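Local coordinates for protein putative cellulase CEL6 (Mycobacterium tuberculosis, PDB 1UP3) that probably hydrolyses internal beta-1,4 links of cellulose, as an endoglucanase of glycoside hydrolase family 6, at residues A[224-229]-A[237-242]; A[9-14]-A[58-63]; A[124-127]-A[132-135]. One frame throughout, in Å; residues are numbered along the deposited sequence. Where two conformers were deposited one is given.

Contact 1: A[224-229]-A[237-242]; sequences GPAPDA and SGRALG
Gly224 and Arg239 bring their backbones to 7.0 Å, CA to CA, where two irregular parts of one long loop, 224-229 and 237-242, run past each other without strand pairing. This loop links the last two strands, 213-217 and 254-258, of the parallel sheet in the family 6 catalytic domain. Arg239 spans the gap. Its chain bends at chi2 (-49°) and again at chi3, which curls the guanidinium back so that its edge faces Ser237 O and Gly224 O. NE, at 2.9 Å, and NH2 both donate to Ser237 O, a side-on grip on one carbonyl that helps fix the rotation of the group. NH1 donates across the contact to Gly224 O at 3.0 Å, within the guanidinium plane but from above the carbonyl plane. The Pro225-Ala226 peptide lies over one face, with Ala226 N 3.7 Å from Arg239 CZ and offset toward the rim; Ala226 CB is 3.9 Å from Arg239 NE. Beyond the loop, Arg239 packs on Leu288 of helix 282-291 and on Phe192, while its backbone N bonds a polyether molecule probably left from crystallisation. A second link runs through water 1, which donates to Gly224 O at 2.9 Å and accepts from Ala240 N at 3.1 Å.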
loop_
_atom_site.group_PDB
_atom_site.type_symbol
_atom_site.label_atom_id
_atom_site.label_comp_id
_atom_site.label_asym_id
_atom_site.label_seq_id
_atom_site.Cartn_x
_atom_site.Cartn_y
_atom_site.Cartn_z
ATOM N N GLY A 224 -4.818 -15.778 7.643
ATOM C CA GLY A 224 -4.484 -16.210 6.307
ATOM C C GLY A 224 -5.599 -15.926 5.311
ATOM O O GLY A 224 -6.546 -15.167 5.593
ATOM N N PRO A 225 -5.467 -16.479 4.117
ATOM C CA PRO A 225 -6.408 -16.223 3.021
ATOM C C PRO A 225 -7.680 -17.103 3.074
ATOM O O PRO A 225 -7.689 -18.182 3.677
ATOM C CB PRO A 225 -5.564 -16.536 1.800
ATOM C CG PRO A 225 -4.711 -17.666 2.252
ATOM C CD PRO A 225 -4.351 -17.330 3.692
ATOM N N ALA A 226 -8.753 -16.614 2.477
ATOM C CA ALA A 226 -9.958 -17.405 2.248
ATOM C C ALA A 226 -9.629 -18.520 1.261
ATOM O O ALA A 226 -8.639 -18.458 0.552
ATOM C CB ALA A 226 -11.105 -16.492 1.713
ATOM N N PRO A 227 -10.423 -19.584 1.233
ATOM C CA PRO A 227 -10.162 -20.689 0.303
ATOM C C PRO A 227 -10.072 -20.224 -1.144
ATOM O O PRO A 227 -10.797 -19.308 -1.543
ATOM C CB PRO A 227 -11.357 -21.603 0.526
ATOM C CG PRO A 227 -11.720 -21.367 1.921
ATOM C CD PRO A 227 -11.568 -19.861 2.110
ATOM N N ASP A 228 -9.107 -20.795 -1.851
ATOM C CA ASP A 228 -8.860 -20.590 -3.266
ATOM C C ASP A 228 -10.161 -20.577 -4.080
ATOM O O ASP A 228 -10.841 -21.610 -4.241
ATOM C CB ASP A 228 -7.939 -21.719 -3.741
ATOM C CG ASP A 228 -7.111 -21.345 -4.938
ATOM O OD1 ASP A 228 -7.378 -20.291 -5.558
ATOM O OD2 ASP A 228 -6.159 -22.069 -5.326
ATOM N N ALA A 229 -10.530 -19.398 -4.570
ATOM C CA ALA A 229 -11.713 -19.247 -5.417
ATOM C C ALA A 229 -11.591 -17.886 -6.087
ATOM O O ALA A 229 -10.968 -16.983 -5.521
ATOM C CB ALA A 229 -12.979 -19.316 -4.602
ATOM N N SER A 237 -15.152 -13.008 3.816
ATOM C CA SER A 237 -15.459 -13.151 5.221
ATOM C C SER A 237 -14.415 -14.033 5.913
ATOM O O SER A 237 -13.579 -14.685 5.277
ATOM C CB SER A 237 -16.871 -13.709 5.389
ATOM O OG SER A 237 -16.918 -15.019 4.868
ATOM N N GLY A 238 -14.463 -14.024 7.244
ATOM C CA GLY A 238 -13.622 -14.869 8.082
ATOM C C GLY A 238 -12.147 -14.490 8.185
ATOM O O GLY A 238 -11.323 -15.280 8.669
ATOM N N ARG A 239 -11.794 -13.304 7.695
ATOM C CA ARG A 239 -10.420 -12.803 7.771
ATOM C C ARG A 239 -10.229 -12.030 9.076
ATOM O O ARG A 239 -11.177 -11.529 9.647
ATOM C CB ARG A 239 -10.087 -11.895 6.579
ATOM C CG ARG A 239 -10.298 -12.523 5.195
ATOM C CD ARG A 239 -9.695 -13.900 4.990
ATOM N NE ARG A 239 -10.657 -14.945 5.256
ATOM C CZ ARG A 239 -10.384 -16.158 5.741
ATOM N NH1 ARG A 239 -9.174 -16.541 6.123
ATOM N NH2 ARG A 239 -11.379 -17.005 5.879
ATOM N N ALA A 240 -8.979 -11.845 9.487
ATOM C CA ALA A 240 -8.675 -11.204 10.758
ATOM C C ALA A 240 -7.576 -10.196 10.564
ATOM O O ALA A 240 -6.693 -10.408 9.735
ATOM C CB ALA A 240 -8.235 -12.269 11.749
ATOM N N LEU A 241 -7.604 -9.132 11.355
ATOM C CA LEU A 241 -6.454 -8.240 11.448
ATOM C C LEU A 241 -5.209 -9.071 11.720
ATOM O O LEU A 241 -5.238 -10.044 12.536
ATOM C CB LEU A 241 -6.624 -7.275 12.606
ATOM C CG LEU A 241 -7.846 -6.379 12.596
ATOM C CD1 LEU A 241 -7.859 -5.609 13.914
ATOM C CD2 LEU A 241 -7.852 -5.448 11.405
ATOM N N GLY A 242 -4.111 -8.672 11.064
ATOM C CA GLY A 242 -2.808 -9.260 11.306
ATOM C C GLY A 242 -1.970 -8.443 12.273
ATOM O O GLY A 242 -2.469 -7.519 12.950
HETATM O O HOH W 1 -6.895 -13.127 7.589
#

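Contact 2: A[9-14]-A[58-63]; sequences PFYVDP and ARYTGA
Tyr11 and Tyr60 meet as a T-shaped aromatic pair that joins the N-terminal segment 9-14 to helix 50-66, on the flank of the family 6 parallel-sheet domain near its edge strand 42-44. The ring planes stand at 81° and the centroids are 5.2 Å apart. Tyr11 supplies the edge: its CD2 and CE2 point down onto one face of Tyr60, near the rim rather than over the middle, and the closest ring carbons are Tyr11 CD2 and Tyr60 CZ at 3.6 Å. Tyr11 is placed for this by a first torsion that sets CG anti to the backbone N (chi1 -177°), carrying the ring across toward the helix. At its far end the phenol reaches the next turn of the helix, with Tyr11 OH 3.6 Å from Ala63 CB; that hydroxyl also hydrogen-bonds a polyether molecule, probably from the crystallisation liquor, in a pocket to which Asp13, Tyr60 and Ala63 contribute as well. Tyr60 is buried, packs on Leu73 of strand 72-75 and stacks with Tyr42, so Tyr11 adds a ring to the Tyr60-Tyr42 stack beside the sheet. Asp13 comes in at the edge of the Tyr60 ring, its carboxylate plane nearly perpendicular to the ring. No hydrogen bond joins the two; the acid's oxygens are engaged elsewhere: OD1 accepts from Ala15 N and OD2 forms a salt bridge with Arg262. What Asp13 offers the phenol is its methylene, with Asp13 CB 3.8 Å from Tyr60 OH.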
loop_
_atom_site.group_PDB
_atom_site.type_symbol
_atom_site.label_atom_id
_atom_site.label_comp_id
_atom_site.label_asym_id
_atom_site.label_seq_id
_atom_site.Cartn_x
_atom_site.Cartn_y
_atom_site.Cartn_z
ATOM N N PRO A 9 7.806 5.934 15.584
ATOM C CA PRO A 9 6.555 5.249 15.338
ATOM C C PRO A 9 5.952 5.662 14.008
ATOM O O PRO A 9 6.229 6.747 13.519
ATOM C CB PRO A 9 5.659 5.670 16.499
ATOM C CG PRO A 9 6.226 6.952 16.977
ATOM C CD PRO A 9 7.721 6.872 16.726
ATOM N N PHE A 10 5.133 4.779 13.439
ATOM C CA PHE A 10 4.382 5.117 12.250
ATOM C C PHE A 10 3.220 6.052 12.628
ATOM O O PHE A 10 2.605 5.933 13.695
ATOM C CB PHE A 10 3.893 3.848 11.543
ATOM C CG PHE A 10 5.020 2.950 11.099
ATOM C CD1 PHE A 10 5.885 3.363 10.122
ATOM C CD2 PHE A 10 5.216 1.711 11.700
ATOM C CE1 PHE A 10 6.937 2.572 9.708
ATOM C CE2 PHE A 10 6.306 0.905 11.310
ATOM C CZ PHE A 10 7.153 1.340 10.332
ATOM N N TYR A 11 2.914 6.977 11.730
ATOM C CA TYR A 11 1.891 8.000 11.987
ATOM C C TYR A 11 0.473 7.460 11.980
ATOM O O TYR A 11 0.073 6.794 11.033
ATOM C CB TYR A 11 2.023 9.077 10.936
ATOM C CG TYR A 11 1.091 10.274 11.065
ATOM C CD1 TYR A 11 1.023 11.012 12.224
ATOM C CD2 TYR A 11 0.335 10.691 9.984
ATOM C CE1 TYR A 11 0.176 12.146 12.308
ATOM C CE2 TYR A 11 -0.487 11.770 10.067
ATOM C CZ TYR A 11 -0.570 12.498 11.235
ATOM O OH TYR A 11 -1.421 13.590 11.296
ATOM N N VAL A 12 -0.271 7.775 13.040
ATOM C CA VAL A 12 -1.688 7.480 13.113
ATOM C C VAL A 12 -2.450 8.703 12.567
ATOM O O VAL A 12 -2.376 9.803 13.146
ATOM C CB VAL A 12 -2.087 7.176 14.511
ATOM C CG1 VAL A 12 -3.613 6.971 14.590
ATOM C CG2 VAL A 12 -1.337 5.947 15.030
ATOM N N ASP A 13 -3.184 8.502 11.479
ATOM C CA ASP A 13 -3.984 9.547 10.833
ATOM C C ASP A 13 -5.153 9.909 11.761
ATOM O O ASP A 13 -6.042 9.075 12.001
ATOM C CB ASP A 13 -4.510 8.998 9.514
ATOM C CG ASP A 13 -5.328 10.007 8.729
ATOM O OD1 ASP A 13 -5.647 11.092 9.277
ATOM O OD2 ASP A 13 -5.777 9.699 7.589
ATOM N N PRO A 14 -5.173 11.117 12.316
ATOM C CA PRO A 14 -6.228 11.477 13.279
ATOM C C PRO A 14 -7.596 11.742 12.626
ATOM O O PRO A 14 -8.568 11.928 13.361
ATOM C CB PRO A 14 -5.679 12.767 13.921
ATOM C CG PRO A 14 -4.888 13.361 12.854
ATOM C CD PRO A 14 -4.225 12.228 12.091
ATOM N N ALA A 58 2.726 17.832 1.427
ATOM C CA ALA A 58 3.511 18.609 2.386
ATOM C C ALA A 58 2.767 18.706 3.734
ATOM O O ALA A 58 3.393 18.626 4.811
ATOM C CB ALA A 58 3.798 19.981 1.866
ATOM N N ARG A 59 1.456 18.859 3.689
ATOM C CA ARG A 59 0.624 18.951 4.895
ATOM C C ARG A 59 0.730 17.653 5.678
ATOM O O ARG A 59 0.938 17.651 6.885
ATOM C CB ARG A 59 -0.845 19.204 4.504
ATOM C CG ARG A 59 -1.813 19.277 5.631
ATOM C CD ARG A 59 -3.233 19.496 5.137
ATOM N NE ARG A 59 -4.173 19.574 6.235
ATOM C CZ ARG A 59 -4.698 18.517 6.823
ATOM N NH1 ARG A 59 -4.390 17.300 6.414
ATOM N NH2 ARG A 59 -5.546 18.671 7.822
ATOM N N TYR A 60 0.576 16.534 4.985
ATOM C CA TYR A 60 0.551 15.232 5.665
ATOM C C TYR A 60 1.925 14.882 6.253
ATOM O O TYR A 60 2.018 14.461 7.436
ATOM C CB TYR A 60 0.075 14.139 4.698
ATOM C CG TYR A 60 -0.316 12.860 5.417
ATOM C CD1 TYR A 60 -1.619 12.678 5.891
ATOM C CD2 TYR A 60 0.558 11.813 5.537
ATOM C CE1 TYR A 60 -1.984 11.519 6.524
ATOM C CE2 TYR A 60 0.182 10.632 6.176
ATOM C CZ TYR A 60 -1.080 10.508 6.668
ATOM O OH TYR A 60 -1.494 9.330 7.281
ATOM N N THR A 61 2.981 15.083 5.482
ATOM C CA THR A 61 4.325 14.746 5.964
ATOM C C THR A 61 4.747 15.702 7.092
ATOM O O THR A 61 5.406 15.325 8.057
ATOM C CB THR A 61 5.378 14.695 4.871
ATOM O OG1 THR A 61 5.509 15.951 4.230
ATOM C CG2 THR A 61 4.991 13.721 3.775
ATOM N N GLY A 62 4.338 16.949 6.975
ATOM C CA GLY A 62 4.607 17.925 8.018
ATOM C C GLY A 62 3.850 17.625 9.307
ATOM O O GLY A 62 4.399 17.814 10.408
ATOM N N ALA A 63 2.603 17.146 9.201
ATOM C CA ALA A 63 1.839 16.754 10.376
ATOM C C ALA A 63 2.470 15.551 11.063
ATOM O O ALA A 63 2.548 15.489 12.289
ATOM C CB ALA A 63 0.393 16.441 10.014
#

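Contact 3: A[124-127]-A[132-135]; sequences MADC and QRQE
Arg133 reaches back from helix 130-147 to Ala125 and Asp126, closing the short connection, through the 3-10 turn 125-127, between helices 121-124 and 130-147 of the family 6 catalytic domain. The close-packed part lies at Ala125, where the backbones come to 5.7 Å, CA to CA. Ala125 is buried, and its carbonyl meets the aliphatic start of the arginine, with Ala125 O 3.2 Å from Arg133 CG. From there the arginine chain runs extended to NE, with chi2 at 179°, alongside the turn and out to the partly exposed Asp126.

On this outer side the grip is looser and mostly electrostatic. Arg133 was modelled in two conformers, and the bonds to Asp126 belong to the one described, which makes them less certain. In it, Arg133 NH2 donates to Asp126 O at 3.0 Å, on a lone pair in the carbonyl plane, but Asp126 O lies off the guanidinium plane and the bond is bent, with an N-H...O angle of 137°. Asp126 OD1 sits about 3.0 Å above the guanidinium plane, near its rim, so no N-H points at it and the salt bridge is one of charge alone; the carboxylate and guanidinium planes are 51° apart. That oxygen has a second partner in Arg173 of helix 167-176, and two arginines would probably stabilise the acid in its ionised form. Just before the turn Met124 touches a bound glucose, and Cys127 at its end is disulfide-bonded to Cys83. The nearest approach of the charged groups is Asp126 OD1 to Arg133 NH1, at 3.1 Å.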
loop_
_atom_site.group_PDB
_atom_site.type_symbol
_atom_site.label_atom_id
_atom_site.label_comp_id
_atom_site.label_asym_id
_atom_site.label_seq_id
_atom_site.Cartn_x
_atom_site.Cartn_y
_atom_site.Cartn_z
ATOM N N MET A 124 -0.218 -6.641 -12.291
ATOM C CA MET A 124 -1.411 -6.697 -13.143
ATOM C C MET A 124 -1.126 -6.257 -14.586
ATOM O O MET A 124 -2.017 -6.288 -15.423
ATOM C CB MET A 124 -2.557 -5.869 -12.550
ATOM C CG MET A 124 -3.936 -6.389 -12.955
ATOM S SD MET A 124 -5.248 -5.286 -12.418
ATOM C CE MET A 124 -5.134 -5.556 -10.775
ATOM N N ALA A 125 0.118 -5.912 -14.879
ATOM C CA ALA A 125 0.462 -5.275 -16.153
ATOM C C ALA A 125 0.149 -6.147 -17.362
ATOM O O ALA A 125 -0.015 -5.615 -18.439
ATOM C CB ALA A 125 1.887 -4.838 -16.156
ATOM N N ASP A 126 0.053 -7.461 -17.176
ATOM C CA ASP A 126 -0.220 -8.343 -18.306
ATOM C C ASP A 126 -1.603 -8.147 -18.935
ATOM O O ASP A 126 -1.824 -8.603 -20.085
ATOM C CB ASP A 126 -0.061 -9.806 -17.916
ATOM C CG ASP A 126 1.367 -10.181 -17.614
ATOM O OD1 ASP A 126 2.306 -9.684 -18.276
ATOM O OD2 ASP A 126 1.601 -11.072 -16.768
ATOM N N CYS A 127 -2.535 -7.501 -18.237
ATOM C CA CYS A 127 -3.840 -7.134 -18.828
ATOM C C CYS A 127 -3.697 -6.120 -19.967
ATOM O O CYS A 127 -4.598 -5.963 -20.786
ATOM C CB CYS A 127 -4.792 -6.551 -17.762
ATOM S SG CYS A 127 -4.516 -4.793 -17.394
ATOM N N GLN A 132 1.318 -0.690 -24.037
ATOM C CA GLN A 132 0.782 -0.103 -22.799
ATOM C C GLN A 132 1.561 -0.613 -21.580
ATOM O O GLN A 132 1.745 0.097 -20.605
ATOM C CB GLN A 132 -0.685 -0.428 -22.649
ATOM C CG GLN A 132 -1.622 0.366 -23.508
ATOM C CD GLN A 132 -3.055 -0.237 -23.370
ATOM O OE1 GLN A 132 -3.236 -1.490 -23.253
ATOM N NE2 GLN A 132 -4.039 0.618 -23.354
ATOM N N ARG A 133 1.996 -1.865 -21.640
ATOM C CA ARG A 133 2.760 -2.467 -20.550
ATOM C C ARG A 133 4.086 -1.759 -20.413
ATOM O O ARG A 133 4.500 -1.404 -19.306
ATOM C CB ARG A 133 3.138 -3.942 -20.819
ATOM C CG ARG A 133 2.077 -4.970 -20.730
ATOM C CD ARG A 133 2.608 -6.387 -21.051
ATOM N NE ARG A 133 1.529 -7.362 -21.215
ATOM C CZ ARG A 133 1.714 -8.682 -21.315
ATOM N NH1 ARG A 133 2.929 -9.206 -21.233
ATOM N NH2 ARG A 133 0.668 -9.482 -21.464
ATOM N N GLN A 134 4.767 -1.510 -21.525
ATOM C CA GLN A 134 6.065 -0.804 -21.451
ATOM C C GLN A 134 5.897 0.623 -20.973
ATOM O O GLN A 134 6.676 1.087 -20.167
ATOM C CB GLN A 134 6.791 -0.830 -22.785
ATOM C CG GLN A 134 8.270 -0.328 -22.706
ATOM C CD GLN A 134 9.105 -1.097 -21.659
ATOM O OE1 GLN A 134 9.160 -2.339 -21.683
ATOM N NE2 GLN A 134 9.736 -0.364 -20.725
ATOM N N GLU A 135 4.830 1.276 -21.398
ATOM C CA GLU A 135 4.496 2.591 -20.887
ATOM C C GLU A 135 4.365 2.532 -19.358
ATOM O O GLU A 135 4.887 3.402 -18.627
ATOM C CB GLU A 135 3.200 3.086 -21.484
ATOM C CG GLU A 135 2.852 4.465 -20.981
ATOM C CD GLU A 135 1.491 4.956 -21.391
ATOM O OE1 GLU A 135 0.453 4.272 -21.148
ATOM O OE2 GLU A 135 1.453 6.068 -21.923
#

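Overall arrangement
From the N terminus, contact 2 comes first: it closes the longest loop of the three, bringing 9-14 against helix 50-66 after a path through two helices and strand 42-44. Contact 3 follows beyond strand 113-117 and closes a short turn leading into helix 130-147, beside the bound glycan. Contact 1 is last, folding the loop between strands 213-217 and 254-258 upon itself near helix 282-291. The three lie in series, so none nests in or crosses another, and none touches another. Contacts 2 and 3 lie on opposite sides of the chain's centre, their own centres 33 Å apart, while contacts 1 and 2 approach to about 12 Å between nearest atoms.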